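Local atomic coordinates of galectin-1 (Bufo arenarum, PDB entry 1A78), a protein that binds beta-galactosides and probably a range of complex carbohydrates as a homodimeric lectin, and may regulate cell apoptosis and differentiation. Residues V88-K100 / F107-P119. Residues are numbered along the deposited sequence; the frame is centred on the assembly and turned at random.
Sequences VCFEYQTQKIIIK and FSFPVRKVLPSIP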
loop_
_atom_site.group_PDB
_atom_site.type_symbol
_atom_site.label_atom_id
_atom_site.label_comp_id
_atom_site.label_asym_id
_atom_site.label_seq_id
_atom_site.Cartn_x
_atom_site.Cartn_y
_atom_site.Cartn_z
ATOM N N VAL A 88 -8.404 11.138 0.558
ATOM C CA VAL A 88 -8.486 11.659 -0.807
ATOM C C VAL A 88 -8.629 10.474 -1.767
ATOM O O VAL A 88 -8.065 9.407 -1.518
ATOM C CB VAL A 88 -7.173 12.474 -1.210
ATOM C CG1 VAL A 88 -7.412 13.304 -2.477
ATOM C CG2 VAL A 88 -6.706 13.377 -0.075
ATOM N N CYS A 89 -9.337 10.672 -2.873
ATOM C CA CYS A 89 -9.514 9.632 -3.866
ATOM C C CYS A 89 -9.139 10.196 -5.219
ATOM O O CYS A 89 -9.359 11.372 -5.498
ATOM C CB CYS A 89 -10.950 9.156 -3.880
ATOM S SG CYS A 89 -11.576 8.996 -2.229
ATOM N N PHE A 90 -8.519 9.354 -6.033
ATOM C CA PHE A 90 -8.064 9.719 -7.355
ATOM C C PHE A 90 -8.615 8.694 -8.304
ATOM O O PHE A 90 -8.366 7.500 -8.158
ATOM C CB PHE A 90 -6.528 9.667 -7.436
ATOM C CG PHE A 90 -5.848 10.384 -6.344
ATOM C CD1 PHE A 90 -5.595 9.753 -5.142
ATOM C CD2 PHE A 90 -5.488 11.720 -6.496
ATOM C CE1 PHE A 90 -5.000 10.444 -4.084
ATOM C CE2 PHE A 90 -4.889 12.430 -5.450
ATOM C CZ PHE A 90 -4.647 11.798 -4.244
ATOM N N GLU A 91 -9.301 9.175 -9.319
ATOM C CA GLU A 91 -9.895 8.337 -10.314
ATOM C C GLU A 91 -9.116 8.621 -11.573
ATOM O O GLU A 91 -8.922 9.781 -11.937
ATOM C CB GLU A 91 -11.356 8.735 -10.476
ATOM C CG GLU A 91 -12.172 7.834 -11.371
ATOM C CD GLU A 91 -13.503 8.470 -11.701
ATOM O OE1 GLU A 91 -14.251 8.859 -10.765
ATOM O OE2 GLU A 91 -13.778 8.640 -12.901
ATOM N N TYR A 92 -8.680 7.568 -12.251
ATOM C CA TYR A 92 -7.888 7.703 -13.459
ATOM C C TYR A 92 -8.712 7.444 -14.697
ATOM O O TYR A 92 -9.375 6.422 -14.813
ATOM C CB TYR A 92 -6.700 6.735 -13.392
ATOM C CG TYR A 92 -5.812 6.678 -14.612
ATOM C CD1 TYR A 92 -5.557 7.815 -15.386
ATOM C CD2 TYR A 92 -5.184 5.488 -14.973
ATOM C CE1 TYR A 92 -4.698 7.759 -16.478
ATOM C CE2 TYR A 92 -4.321 5.428 -16.070
ATOM C CZ TYR A 92 -4.081 6.560 -16.812
ATOM O OH TYR A 92 -3.210 6.496 -17.879
ATOM N N GLN A 93 -8.706 8.421 -15.592
ATOM C CA GLN A 93 -9.381 8.346 -16.872
ATOM C C GLN A 93 -8.228 8.647 -17.855
ATOM O O GLN A 93 -7.258 9.306 -17.489
ATOM C CB GLN A 93 -10.491 9.387 -16.927
ATOM C CG GLN A 93 -11.612 9.176 -15.875
ATOM C CD GLN A 93 -12.527 7.978 -16.189
ATOM O OE1 GLN A 93 -12.702 7.605 -17.345
ATOM N NE2 GLN A 93 -13.092 7.368 -15.155
ATOM N N THR A 94 -8.282 8.142 -19.077
ATOM C CA THR A 94 -7.164 8.353 -20.002
ATOM C C THR A 94 -6.789 9.800 -20.340
ATOM O O THR A 94 -5.701 10.063 -20.870
ATOM C CB THR A 94 -7.396 7.601 -21.335
ATOM O OG1 THR A 94 -8.744 7.813 -21.778
ATOM C CG2 THR A 94 -7.141 6.101 -21.164
ATOM N N GLN A 95 -7.688 10.732 -20.041
ATOM C CA GLN A 95 -7.475 12.129 -20.375
ATOM C C GLN A 95 -7.240 13.034 -19.184
ATOM O O GLN A 95 -6.577 14.063 -19.313
ATOM C CB GLN A 95 -8.666 12.638 -21.195
ATOM C CG GLN A 95 -10.028 12.155 -20.655
ATOM C CD GLN A 95 -11.213 12.765 -21.399
ATOM O OE1 GLN A 95 -12.220 13.155 -20.783
ATOM N NE2 GLN A 95 -11.100 12.860 -22.728
ATOM N N LYS A 96 -7.747 12.637 -18.025
ATOM C CA LYS A 96 -7.614 13.442 -16.821
ATOM C C LYS A 96 -7.746 12.558 -15.581
ATOM O O LYS A 96 -8.280 11.449 -15.648
ATOM C CB LYS A 96 -8.731 14.491 -16.783
ATOM C CG LYS A 96 -10.098 13.871 -16.470
ATOM C CD LYS A 96 -11.251 14.860 -16.475
ATOM C CE LYS A 96 -11.658 15.228 -17.876
ATOM N NZ LYS A 96 -13.025 15.835 -17.879
ATOM N N ILE A 97 -7.318 13.083 -14.442
ATOM C CA ILE A 97 -7.411 12.371 -13.186
ATOM C C ILE A 97 -8.357 13.204 -12.366
ATOM O O ILE A 97 -8.204 14.415 -12.302
ATOM C CB ILE A 97 -6.043 12.276 -12.478
ATOM C CG1 ILE A 97 -5.123 11.347 -13.285
ATOM C CG2 ILE A 97 -6.228 11.808 -11.036
ATOM C CD1 ILE A 97 -3.673 11.279 -12.827
ATOM N N ILE A 98 -9.389 12.584 -11.817
ATOM C CA ILE A 98 -10.354 13.298 -11.005
ATOM C C ILE A 98 -9.986 13.108 -9.538
ATOM O O ILE A 98 -9.762 11.977 -9.106
ATOM C CB ILE A 98 -11.778 12.789 -11.308
ATOM C CG1 ILE A 98 -12.126 13.141 -12.757
ATOM C CG2 ILE A 98 -12.794 13.372 -10.322
ATOM C CD1 ILE A 98 -13.044 12.144 -13.476
ATOM N N ILE A 99 -9.858 14.215 -8.801
ATOM C CA ILE A 99 -9.520 14.188 -7.381
ATOM C C ILE A 99 -10.777 14.567 -6.574
ATOM O O ILE A 99 -11.395 15.597 -6.848
ATOM C CB ILE A 99 -8.374 15.190 -7.043
ATOM C CG1 ILE A 99 -7.118 14.913 -7.890
ATOM C CG2 ILE A 99 -8.008 15.086 -5.563
ATOM C CD1 ILE A 99 -7.043 15.629 -9.215
ATOM N N LYS A 100 -11.151 13.746 -5.587
ATOM C CA LYS A 100 -12.335 14.011 -4.782
ATOM C C LYS A 100 -11.976 13.975 -3.315
ATOM O O LYS A 100 -11.171 13.151 -2.879
ATOM C CB LYS A 100 -13.451 13.011 -5.086
ATOM C CG LYS A 100 -13.281 12.266 -6.405
ATOM C CD LYS A 100 -14.610 11.797 -6.998
ATOM C CE LYS A 100 -14.398 10.901 -8.242
ATOM N NZ LYS A 100 -15.688 10.445 -8.907
ATOM N N PHE A 107 -12.102 18.105 -8.300
ATOM C CA PHE A 107 -11.530 18.852 -9.420
ATOM C C PHE A 107 -10.685 17.890 -10.234
ATOM O O PHE A 107 -10.442 16.774 -9.806
ATOM C CB PHE A 107 -10.736 20.076 -8.948
ATOM C CG PHE A 107 -9.465 19.759 -8.226
ATOM C CD1 PHE A 107 -8.270 19.588 -8.931
ATOM C CD2 PHE A 107 -9.443 19.696 -6.837
ATOM C CE1 PHE A 107 -7.082 19.366 -8.256
ATOM C CE2 PHE A 107 -8.253 19.472 -6.152
ATOM C CZ PHE A 107 -7.075 19.308 -6.855
ATOM N N SER A 108 -10.287 18.265 -11.431
ATOM C CA SER A 108 -9.482 17.346 -12.201
ATOM C C SER A 108 -8.145 17.974 -12.578
ATOM O O SER A 108 -7.954 19.181 -12.374
ATOM C CB SER A 108 -10.249 16.878 -13.438
ATOM O OG SER A 108 -10.309 17.883 -14.425
ATOM N N PHE A 109 -7.206 17.126 -13.029
ATOM C CA PHE A 109 -5.870 17.515 -13.486
ATOM C C PHE A 109 -5.690 16.780 -14.800
ATOM O O PHE A 109 -6.156 15.660 -14.935
ATOM C CB PHE A 109 -4.803 17.082 -12.494
ATOM C CG PHE A 109 -3.407 17.566 -12.850
ATOM C CD1 PHE A 109 -3.045 18.902 -12.650
ATOM C CD2 PHE A 109 -2.454 16.683 -13.383
ATOM C CE1 PHE A 109 -1.767 19.349 -12.974
ATOM C CE2 PHE A 109 -1.168 17.119 -13.708
ATOM C CZ PHE A 109 -0.822 18.447 -13.507
ATOM N N PRO A 110 -5.071 17.410 -15.813
ATOM C CA PRO A 110 -4.894 16.716 -17.089
ATOM C C PRO A 110 -3.784 15.645 -17.082
ATOM O O PRO A 110 -2.768 15.772 -16.376
ATOM C CB PRO A 110 -4.546 17.861 -18.037
ATOM C CG PRO A 110 -3.727 18.730 -17.176
ATOM C CD PRO A 110 -4.526 18.777 -15.896
ATOM N N VAL A 111 -4.004 14.587 -17.853
ATOM C CA VAL A 111 -3.041 13.518 -17.981
ATOM C C VAL A 111 -2.117 13.938 -19.113
ATOM O O VAL A 111 -2.483 13.864 -20.284
ATOM C CB VAL A 111 -3.739 12.186 -18.297
ATOM C CG1 VAL A 111 -2.731 11.171 -18.819
ATOM C CG2 VAL A 111 -4.389 11.663 -17.034
ATOM N N ARG A 112 -0.919 14.389 -18.760
ATOM C CA ARG A 112 0.040 14.863 -19.753
ATOM C C ARG A 112 0.767 13.723 -20.456
ATOM O O ARG A 112 1.433 13.926 -21.464
ATOM C CB ARG A 112 0.971 15.904 -19.114
ATOM C CG ARG A 112 0.156 16.794 -18.165
ATOM C CD ARG A 112 0.616 18.235 -18.044
ATOM N NE ARG A 112 1.116 18.517 -16.707
ATOM C CZ ARG A 112 0.971 19.662 -16.045
ATOM N NH1 ARG A 112 0.315 20.680 -16.576
ATOM N NH2 ARG A 112 1.543 19.801 -14.858
ATOM N N LYS A 113 0.528 12.507 -19.985
ATOM C CA LYS A 113 1.126 11.311 -20.566
ATOM C C LYS A 113 0.239 10.133 -20.231
ATOM O O LYS A 113 0.057 9.811 -19.059
ATOM C CB LYS A 113 2.519 11.067 -19.988
ATOM C CG LYS A 113 3.179 9.819 -20.521
ATOM C CD LYS A 113 4.610 9.742 -20.088
ATOM C CE LYS A 113 5.223 8.471 -20.627
ATOM N NZ LYS A 113 5.154 8.380 -22.114
ATOM N N VAL A 114 -0.350 9.512 -21.244
ATOM C CA VAL A 114 -1.211 8.372 -20.969
ATOM C C VAL A 114 -0.403 7.085 -20.877
ATOM O O VAL A 114 0.383 6.747 -21.766
ATOM C CB VAL A 114 -2.382 8.210 -21.955
ATOM C CG1 VAL A 114 -3.657 7.935 -21.158
ATOM C CG2 VAL A 114 -2.561 9.444 -22.797
ATOM N N LEU A 115 -0.540 6.446 -19.726
ATOM C CA LEU A 115 0.135 5.212 -19.398
ATOM C C LEU A 115 -0.927 4.131 -19.443
ATOM O O LEU A 115 -2.092 4.397 -19.132
ATOM C CB LEU A 115 0.673 5.306 -17.962
ATOM C CG LEU A 115 1.654 6.454 -17.704
ATOM C CD1 LEU A 115 1.942 6.612 -16.216
ATOM C CD2 LEU A 115 2.922 6.206 -18.504
ATOM N N PRO A 116 -0.556 2.916 -19.897
ATOM C CA PRO A 116 -1.505 1.795 -19.963
ATOM C C PRO A 116 -2.077 1.521 -18.548
ATOM O O PRO A 116 -3.182 1.003 -18.410
ATOM C CB PRO A 116 -0.632 0.648 -20.456
ATOM C CG PRO A 116 0.382 1.343 -21.308
ATOM C CD PRO A 116 0.737 2.558 -20.513
ATOM N N SER A 117 -1.296 1.843 -17.517
ATOM C CA SER A 117 -1.701 1.703 -16.129
ATOM C C SER A 117 -0.709 2.518 -15.322
ATOM O O SER A 117 0.382 2.798 -15.801
ATOM C CB SER A 117 -1.672 0.246 -15.666
ATOM O OG SER A 117 -0.379 -0.171 -15.273
ATOM N N ILE A 118 -1.076 2.873 -14.093
ATOM C CA ILE A 118 -0.230 3.652 -13.188
ATOM C C ILE A 118 0.439 2.731 -12.142
ATOM O O ILE A 118 -0.193 2.295 -11.175
ATOM C CB ILE A 118 -1.057 4.757 -12.479
ATOM C CG1 ILE A 118 -1.623 5.712 -13.519
ATOM C CG2 ILE A 118 -0.193 5.512 -11.482
ATOM C CD1 ILE A 118 -2.528 6.747 -12.923
ATOM N N PRO A 119 1.755 2.513 -12.281
ATOM C CA PRO A 119 2.558 1.659 -11.406
ATOM C C PRO A 119 2.909 2.095 -10.016
ATOM O O PRO A 119 2.981 1.248 -9.126
ATOM C CB PRO A 119 3.868 1.502 -12.177
ATOM C CG PRO A 119 3.584 2.001 -13.581
ATOM C CD PRO A 119 2.585 3.085 -13.356
#
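Tyr92 lays one face of its ring over the end of Ile118. The CD1 methyl of Ile118 stands 3.7 Å from the centroid of the Tyr92 ring, 16° off the normal, a CH-pi contact. The CG2 methyl of Val111 meets the edge of the same ring at CE1. The ring reaches the loop 111-117 because chi1 (176°) carries CG of Tyr92 to the side away from its backbone N. Its OH donates a 2.7 Å hydrogen bond to Leu115 O, in the carbonyl plane and on a lone pair. The hydroxyl bond and the methyl over the face both restrict how the ring can turn; Pro14 also packs against it. CG1 of Val114 packs beside that hydroxyl and against the turn at Thr94.

Strands 96-100 and 107-110 run antiparallel. Ile97 pairs with Phe109 and Ile99 with Phe107, each through two backbone hydrogen bonds. Just past the paired strands, Val111 N donates one further bond to Gln95 O, 3.0 Å, from above the carbonyl plane. Ile97, Ile99, Phe107 and Phe109 share the inner face. There CD1 of Ile99 touches CE1 of Phe107 at 3.9 Å and also lies near CB of Phe109. CG1 of Ile97 meets CG2 of Val111 at 3.8 Å. On the outer face CD of Lys96 lies 3.8 Å from OG of Ser108.

The inner side chains pack on the opposing sheet: Ile99 on Phe46, Phe109 on Leu44 and Cys61. Arg112 NE is hydrogen-bonded to Ser63 OG and NH2 to the carbonyl O of Ser71, a residue of the galactoside site. This is an edge beta hairpin of the galectin beta sandwich, with the following loop crossing to strand 118-124 of the other sheet.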